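Local coordinates for four helix bundle protein (Bacteroides thetaiotaomicron VPI-5482, PDB 2RLD), which is of unknown function but belongs to the 23S rRNA-intervening sequence protein family of four-helix bundles and binds calcium, at the interface of chains A and B. Residues are numbered along the deposited sequence; one frame, centred on the assembly and turned at random. Chains: chain A/B, Uncharacterized protein.

Contact 1: the interface of chains A and B. Residues chain A 81, 84-85, 88-89; chain B 15-16, 19-20, 50.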
ATOM      1  N   TYR A  81     -16.093 -10.020  -6.014  1.00 13.61           N
ATOM      2  CA  TYR A  81     -16.626 -10.231  -4.627  0.50 14.70           C
ATOM      3  C   TYR A  81     -17.403  -9.041  -4.156  1.00 15.68           C
ATOM      4  O   TYR A  81     -18.476  -9.207  -3.590  1.00 16.25           O
ATOM      5  CB  TYR A  81     -15.587 -10.563  -3.527  0.50 12.03           C
ATOM      6  CG  TYR A  81     -16.216 -11.331  -2.354  0.50 10.52           C
ATOM      7  CD1 TYR A  81     -16.887 -12.521  -2.589  0.50 15.71           C
ATOM      8  CD2 TYR A  81     -16.129 -10.889  -1.014  0.50  6.32           C
ATOM      9  CE1 TYR A  81     -17.466 -13.232  -1.581  0.50 11.87           C
ATOM     10  CE2 TYR A  81     -16.719 -11.601  -0.005  0.50  7.71           C
ATOM     11  CZ  TYR A  81     -17.386 -12.778  -0.293  0.50  5.56           C
ATOM     12  OH  TYR A  81     -17.958 -13.512   0.723  0.50 10.99           O
ATOM     13  N   GLU A  84     -20.712  -9.227  -5.716  1.00 16.05           N
ATOM     14  CA  GLU A  84     -21.528 -10.199  -5.007  1.00 16.42           C
ATOM     15  C   GLU A  84     -22.181  -9.587  -3.745  1.00 16.05           C
ATOM     16  O   GLU A  84     -23.366  -9.794  -3.463  1.00 15.54           O
ATOM     17  CB  GLU A  84     -20.677 -11.372  -4.544  1.00 17.84           C
ATOM     18  CG  GLU A  84     -20.367 -12.434  -5.539  1.00 28.39           C
ATOM     19  CD  GLU A  84     -19.827 -13.689  -4.836  1.00 29.39           C
ATOM     20  OE1 GLU A  84     -20.609 -14.303  -4.087  1.00 35.77           O
ATOM     21  OE2 GLU A  84     -18.635 -14.009  -4.986  1.00 36.77           O
ATOM     22  N   LEU A  85     -21.375  -8.876  -2.962  1.00 15.73           N
ATOM     23  CA  LEU A  85     -21.880  -8.217  -1.756  1.00 12.16           C
ATOM     24  C   LEU A  85     -22.954  -7.171  -2.092  1.00 14.90           C
ATOM     25  O   LEU A  85     -23.966  -7.104  -1.409  1.00 15.23           O
ATOM     26  CB  LEU A  85     -20.719  -7.601  -1.003  1.00 13.89           C
ATOM     27  CG  LEU A  85     -19.871  -8.617  -0.230  1.00 18.39           C
ATOM     28  CD1 LEU A  85     -18.603  -8.000   0.394  1.00 18.47           C
ATOM     29  CD2 LEU A  85     -20.708  -9.296   0.869  1.00 17.92           C
ATOM     30  N   ARG A  88     -26.184  -8.964  -3.043  1.00 15.62           N
ATOM     31  CA  ARG A  88     -26.694  -9.579  -1.828  1.00 15.53           C
ATOM     32  C   ARG A  88     -27.365  -8.567  -0.900  1.00 14.10           C
ATOM     33  O   ARG A  88     -28.402  -8.867  -0.295  1.00 15.25           O
ATOM     34  CB  ARG A  88     -25.570 -10.344  -1.111  1.00 14.90           C
ATOM     35  CG  ARG A  88     -25.819 -10.672   0.312  1.00 19.26           C
ATOM     36  CD  ARG A  88     -26.969 -11.651   0.456  1.00 24.20           C
ATOM     37  NE  ARG A  88     -27.207 -12.006   1.853  1.00 26.20           N
ATOM     38  CZ  ARG A  88     -27.711 -11.181   2.770  1.00 27.56           C
ATOM     39  NH1 ARG A  88     -28.076  -9.945   2.459  1.00 29.00           N
ATOM     40  NH2 ARG A  88     -27.868 -11.596   4.009  1.00 29.98           N
ATOM     41  N   THR A  89     -26.790  -7.365  -0.822  1.00 14.47           N
ATOM     42  CA  THR A  89     -27.338  -6.302  -0.002  1.00 14.77           C
ATOM     43  C   THR A  89     -28.325  -5.357  -0.730  1.00 14.69           C
ATOM     44  O   THR A  89     -28.788  -4.363  -0.146  1.00 18.05           O
ATOM     45  CB  THR A  89     -26.198  -5.478   0.587  1.00 13.53           C
ATOM     46  OG1 THR A  89     -25.398  -4.917  -0.463  1.00 15.57           O
ATOM     47  CG2 THR A  89     -25.339  -6.359   1.508  1.00 16.89           C
TER
ATOM     48  N   SER B  15     -19.239 -17.248   4.487  1.00 17.53           N
ATOM     49  CA  SER B  15     -18.259 -16.161   4.336  1.00 16.75           C
ATOM     50  C   SER B  15     -18.915 -14.922   3.723  1.00 17.16           C
ATOM     51  O   SER B  15     -18.592 -13.820   4.112  1.00 16.59           O
ATOM     52  CB  SER B  15     -17.001 -16.635   3.600  1.00 18.67           C
ATOM     53  OG  SER B  15     -17.242 -16.899   2.236  1.00 23.72           O
ATOM     54  N   LEU B  16     -19.873 -15.101   2.806  1.00 15.88           N
ATOM     55  CA  LEU B  16     -20.624 -13.971   2.264  1.00 18.06           C
ATOM     56  C   LEU B  16     -21.492 -13.309   3.332  1.00 17.65           C
ATOM     57  O   LEU B  16     -21.506 -12.102   3.470  1.00 16.06           O
ATOM     58  CB  LEU B  16     -21.475 -14.414   1.059  1.00 16.66           C
ATOM     59  CG  LEU B  16     -22.254 -13.267   0.385  1.00 21.77           C
ATOM     60  CD1 LEU B  16     -21.284 -12.350  -0.369  1.00 24.73           C
ATOM     61  CD2 LEU B  16     -23.380 -13.706  -0.579  1.00 25.39           C
ATOM     62  N   ALA B  19     -19.242 -11.439   5.632  1.00 16.36           N
ATOM     63  CA  ALA B  19     -18.835 -10.177   4.987  1.00 15.66           C
ATOM     64  C   ALA B  19     -19.878  -9.092   5.151  1.00 16.78           C
ATOM     65  O   ALA B  19     -19.557  -7.950   5.452  1.00 18.38           O
ATOM     66  CB  ALA B  19     -18.482 -10.392   3.456  1.00 14.02           C
ATOM     67  N   VAL B  20     -21.155  -9.420   4.957  1.00 16.00           N
ATOM     68  CA  VAL B  20     -22.212  -8.443   5.168  1.00 17.00           C
ATOM     69  C   VAL B  20     -22.224  -8.000   6.628  1.00 15.12           C
ATOM     70  O   VAL B  20     -22.314  -6.804   6.905  1.00 16.24           O
ATOM     71  CB  VAL B  20     -23.601  -9.013   4.768  1.00 18.42           C
ATOM     72  CG1 VAL B  20     -24.744  -8.075   5.209  1.00 18.16           C
ATOM     73  CG2 VAL B  20     -23.607  -9.329   3.255  1.00 18.25           C
ATOM     74  N   GLY B  50     -13.969 -14.121   2.576  1.00 17.30           N
ATOM     75  CA  GLY B  50     -14.739 -14.534   1.404  1.00 18.27           C
ATOM     76  C   GLY B  50     -14.066 -14.322   0.055  1.00 17.41           C
ATOM     77  O   GLY B  50     -14.177 -15.159  -0.831  1.00 17.18           O
TER
HETATM   78  O   HOH W   1     -18.623 -16.037  -0.168  0.50 16.44           O
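A:Tyr81 lies with one ring face against the backbone of B:Gly50, and A:Leu85 pushes a methyl among B:Leu16, B:Ala19 and B:Val20. This is a mostly apolar helix-to-helix interface. Chain A gives helix 62-88 and the residue just after it. Chain B gives helix 7-32, with a glycine from helix 38-57.

The glycine backbone lies over the tyrosine ring face, with B:Gly50 C 3.8 Å from the centroid of the A:Tyr81 ring and offset toward the rim. B:Gly50 has no side chain, and its CA comes within 3.6 Å of A:Tyr81 CZ. CG of A:Tyr81 is anti to the backbone N (chi1 -155°), which helps carry the phenol across to chain B. The hydroxyl OH ends beside the backbone of B:Leu16. No direct polar bond crosses the patch. Instead water 1, in the ring plane at the tyrosine's edge, lies 2.8 Å from A:Tyr81 OH. The same water is 2.9 Å from B:Ser15 OG and so bridges the two hydroxyls.

B:Leu16 buries the most surface here, 86 Å². Its two branches part: CD1 goes to A:Leu85 and the tyrosine, CD2 to the aliphatic start of A:Arg88. The two leucines run antiparallel alongside each other, and CD2 of A:Leu85 is packed tightly on CD1 of B:Leu16. The same A:Leu85 CD2 meets B:Ala19 CB at 3.6 Å. B:Val20 turns CG2 toward A:Leu85, A:Arg88 and A:Thr89. A:Arg88 CG lies 3.9 Å from B:Val20 CG2, the arginine chain lying across the valine.

Behind this shell, A:Thr89 is tied back to its own helix. A chi1 of 59° tucks OG1 in over the main chain and turns CG2 toward B:Val20. The hydroxyl OG1 of A:Thr89 donates to the carbonyl A:Leu85 O at 2.8 Å, tilted 29° from the carbonyl plane.

Contact 2: the interface of chains A and B. Residues chain A 37-38, 41; chain B 23, 26-27, 43.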
ATOM      1  N   VAL A  37     -19.395   2.588   1.600  1.00 17.51           N
ATOM      2  CA  VAL A  37     -18.394   1.641   2.085  1.00 17.37           C
ATOM      3  C   VAL A  37     -17.922   0.741   0.938  1.00 16.46           C
ATOM      4  O   VAL A  37     -16.755   0.763   0.534  1.00 16.37           O
ATOM      5  CB  VAL A  37     -18.960   0.765   3.243  1.00 15.87           C
ATOM      6  CG1 VAL A  37     -17.932  -0.209   3.734  1.00 17.08           C
ATOM      7  CG2 VAL A  37     -19.410   1.646   4.417  1.00 20.70           C
HETATM    8  N   MSE A  38     -18.846  -0.033   0.399  1.00 16.62           N
HETATM    9  CA  MSE A  38     -18.518  -0.993  -0.653  1.00 18.24           C
HETATM   10  C   MSE A  38     -18.159  -0.272  -1.926  1.00 17.33           C
HETATM   11  O   MSE A  38     -17.276  -0.698  -2.688  1.00 17.28           O
HETATM   12  CB  MSE A  38     -19.679  -1.946  -0.878  1.00 18.49           C
HETATM   13  CG  MSE A  38     -19.901  -2.911   0.262  1.00 16.47           C
HETATM   14 SE   MSE A  38     -21.581  -3.956   0.113  0.75 26.89          SE
HETATM   15  CE  MSE A  38     -22.904  -2.474   0.499  1.00 18.84           C
ATOM     16  N   GLN A  41     -14.506   0.731  -1.844  1.00 15.03           N
ATOM     17  CA  GLN A  41     -13.660  -0.438  -2.012  1.00 17.03           C
ATOM     18  C   GLN A  41     -13.628  -0.925  -3.449  1.00 18.03           C
ATOM     19  O   GLN A  41     -12.555  -1.214  -3.998  1.00 15.03           O
ATOM     20  CB  GLN A  41     -14.096  -1.574  -1.081  1.00 17.80           C
ATOM     21  CG  GLN A  41     -14.064  -1.209   0.411  1.00 20.51           C
ATOM     22  CD  GLN A  41     -12.690  -0.765   0.858  1.00 24.38           C
ATOM     23  OE1 GLN A  41     -11.693  -1.401   0.517  1.00 30.04           O
ATOM     24  NE2 GLN A  41     -12.624   0.359   1.547  1.00 30.82           N
TER
ATOM     25  N   VAL B  23     -19.464  -5.496   7.024  1.00 16.32           N
ATOM     26  CA  VAL B  23     -19.840  -4.181   6.468  1.00 16.05           C
ATOM     27  C   VAL B  23     -20.774  -3.451   7.449  1.00 15.53           C
ATOM     28  O   VAL B  23     -20.604  -2.259   7.736  1.00 15.63           O
ATOM     29  CB  VAL B  23     -20.467  -4.287   5.040  1.00 15.20           C
ATOM     30  CG1 VAL B  23     -21.027  -2.930   4.611  1.00 17.75           C
ATOM     31  CG2 VAL B  23     -19.418  -4.763   4.027  1.00 17.42           C
ATOM     32  N   TYR B  26     -18.738  -2.182  10.412  1.00 16.06           N
ATOM     33  CA  TYR B  26     -17.997  -1.001   9.967  1.00 15.63           C
ATOM     34  C   TYR B  26     -18.878   0.260  10.038  1.00 17.03           C
ATOM     35  O   TYR B  26     -18.471   1.304  10.581  1.00 15.30           O
ATOM     36  CB  TYR B  26     -17.428  -1.221   8.566  1.00 16.69           C
ATOM     37  CG  TYR B  26     -16.674  -0.026   8.086  1.00 16.20           C
ATOM     38  CD1 TYR B  26     -15.386   0.216   8.540  1.00 16.79           C
ATOM     39  CD2 TYR B  26     -17.243   0.883   7.252  1.00 14.98           C
ATOM     40  CE1 TYR B  26     -14.688   1.298   8.142  1.00 16.38           C
ATOM     41  CE2 TYR B  26     -16.545   1.997   6.844  1.00 17.43           C
ATOM     42  CZ  TYR B  26     -15.260   2.200   7.297  1.00 18.80           C
ATOM     43  OH  TYR B  26     -14.547   3.308   6.913  1.00 18.12           O
ATOM     44  N   LYS B  27     -20.088   0.169   9.498  1.00 16.06           N
ATOM     45  CA  LYS B  27     -21.004   1.305   9.485  1.00 16.52           C
ATOM     46  C   LYS B  27     -21.328   1.760  10.938  1.00 16.25           C
ATOM     47  O   LYS B  27     -21.345   2.947  11.248  1.00 18.17           O
ATOM     48  CB  LYS B  27     -22.280   0.916   8.754  1.00 17.24           C
ATOM     49  CG  LYS B  27     -22.108   0.798   7.277  1.00 20.14           C
ATOM     50  CD  LYS B  27     -23.365   0.246   6.577  1.00 23.28           C
ATOM     51  CE  LYS B  27     -24.519   1.225   6.570  1.00 27.07           C
ATOM     52  NZ  LYS B  27     -25.856   0.605   6.074  1.00 23.77           N
ATOM     53  N   LEU B  43     -12.771  -4.249   8.481  1.00 14.98           N
ATOM     54  CA  LEU B  43     -13.488  -4.258   7.233  1.00 15.43           C
ATOM     55  C   LEU B  43     -12.632  -5.019   6.212  1.00 16.65           C
ATOM     56  O   LEU B  43     -13.136  -5.871   5.474  1.00 16.73           O
ATOM     57  CB  LEU B  43     -13.756  -2.836   6.753  1.00 17.05           C
ATOM     58  CG  LEU B  43     -14.343  -2.710   5.358  1.00 12.87           C
ATOM     59  CD1 LEU B  43     -15.767  -3.311   5.368  1.00 17.23           C
ATOM     60  CD2 LEU B  43     -14.406  -1.195   4.957  1.00 15.29           C
TER
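Both methyls of A:Val37 meet B:Tyr26 at CD2: CG2 comes in near the ring plane, while CG1 lies well off it, on the side where B:Leu43 sits. A:Val37 stands in the loop just before helix 38-56 of chain A. It fits against helices 7-32 and 38-57 of chain B and loses 89 Å² of surface to them.

The tight part is centred on this valine. A:Val37 CG2 comes to 3.6 Å from B:Tyr26 CD2, and CG1 to 3.7 Å from the same atom. CG1 is anti to the backbone N (chi1 180°), which turns it toward B:Leu43, while CG2 points to B:Lys27. A:Val37 CG1 is 3.9 Å from B:Leu43 CD2, and CG2 is 4.0 Å from B:Lys27 CG. Thus the lysine contributes the aliphatic part of its chain.

Within chain B, B:Leu43 places CD2 over the centre of the B:Tyr26 ring, 3.9 Å above its plane. This methyl covers one face and probably steadies the ring that receives the valine. An alanine at A:Val37 would lose both methyls and would probably open a gap beside B:Tyr26 and B:Leu43, leaving the CD2 side of the ring with poorer packing.

Contacts are looser around this centre. B:Val23 CG1 lies 4.2 Å from A:Val37 CG1. The selenomethionine A:Met38 also stays at the margin, with CG 4.2 Å from B:Val23 CG2. On another side A:Gln41 and B:Leu43 meet end to end. The amide NE2 of A:Gln41 is 4.1 Å from B:Leu43 CD2, a van der Waals approach between a polar group and a methyl.

No hydrogen bond or salt bridge crosses the patch. Its hold probably comes from shape and from burial of apolar surface. Whether this is the biological contact the structure alone does not show. In the deposited five-chain assembly the site holds the loop end before helix 38-56 of chain A against two helices of chain B, and may help set the angle between neighbouring subunits.

The C-alpha centres of contact 1 and contact 2 lie about 11 Å apart, as neighbouring patches of one A–B interface. Chain B's helices 7-32 and 38-57 serve both. Helix 7-32 supplies successive turns, from B:Leu16 and B:Val20 in contact 1 to B:Val23 and B:Lys27 in contact 2. Chain A uses different elements: the end of helix 62-88 and the residue after it in contact 1; the loop residue A:Val37 and the start of helix 38-56 in contact 2. Identical chains join through unlike surfaces, not an exact two-fold. Such pairing could repeat around the five-chain assembly, though the structure alone does not establish its biological role.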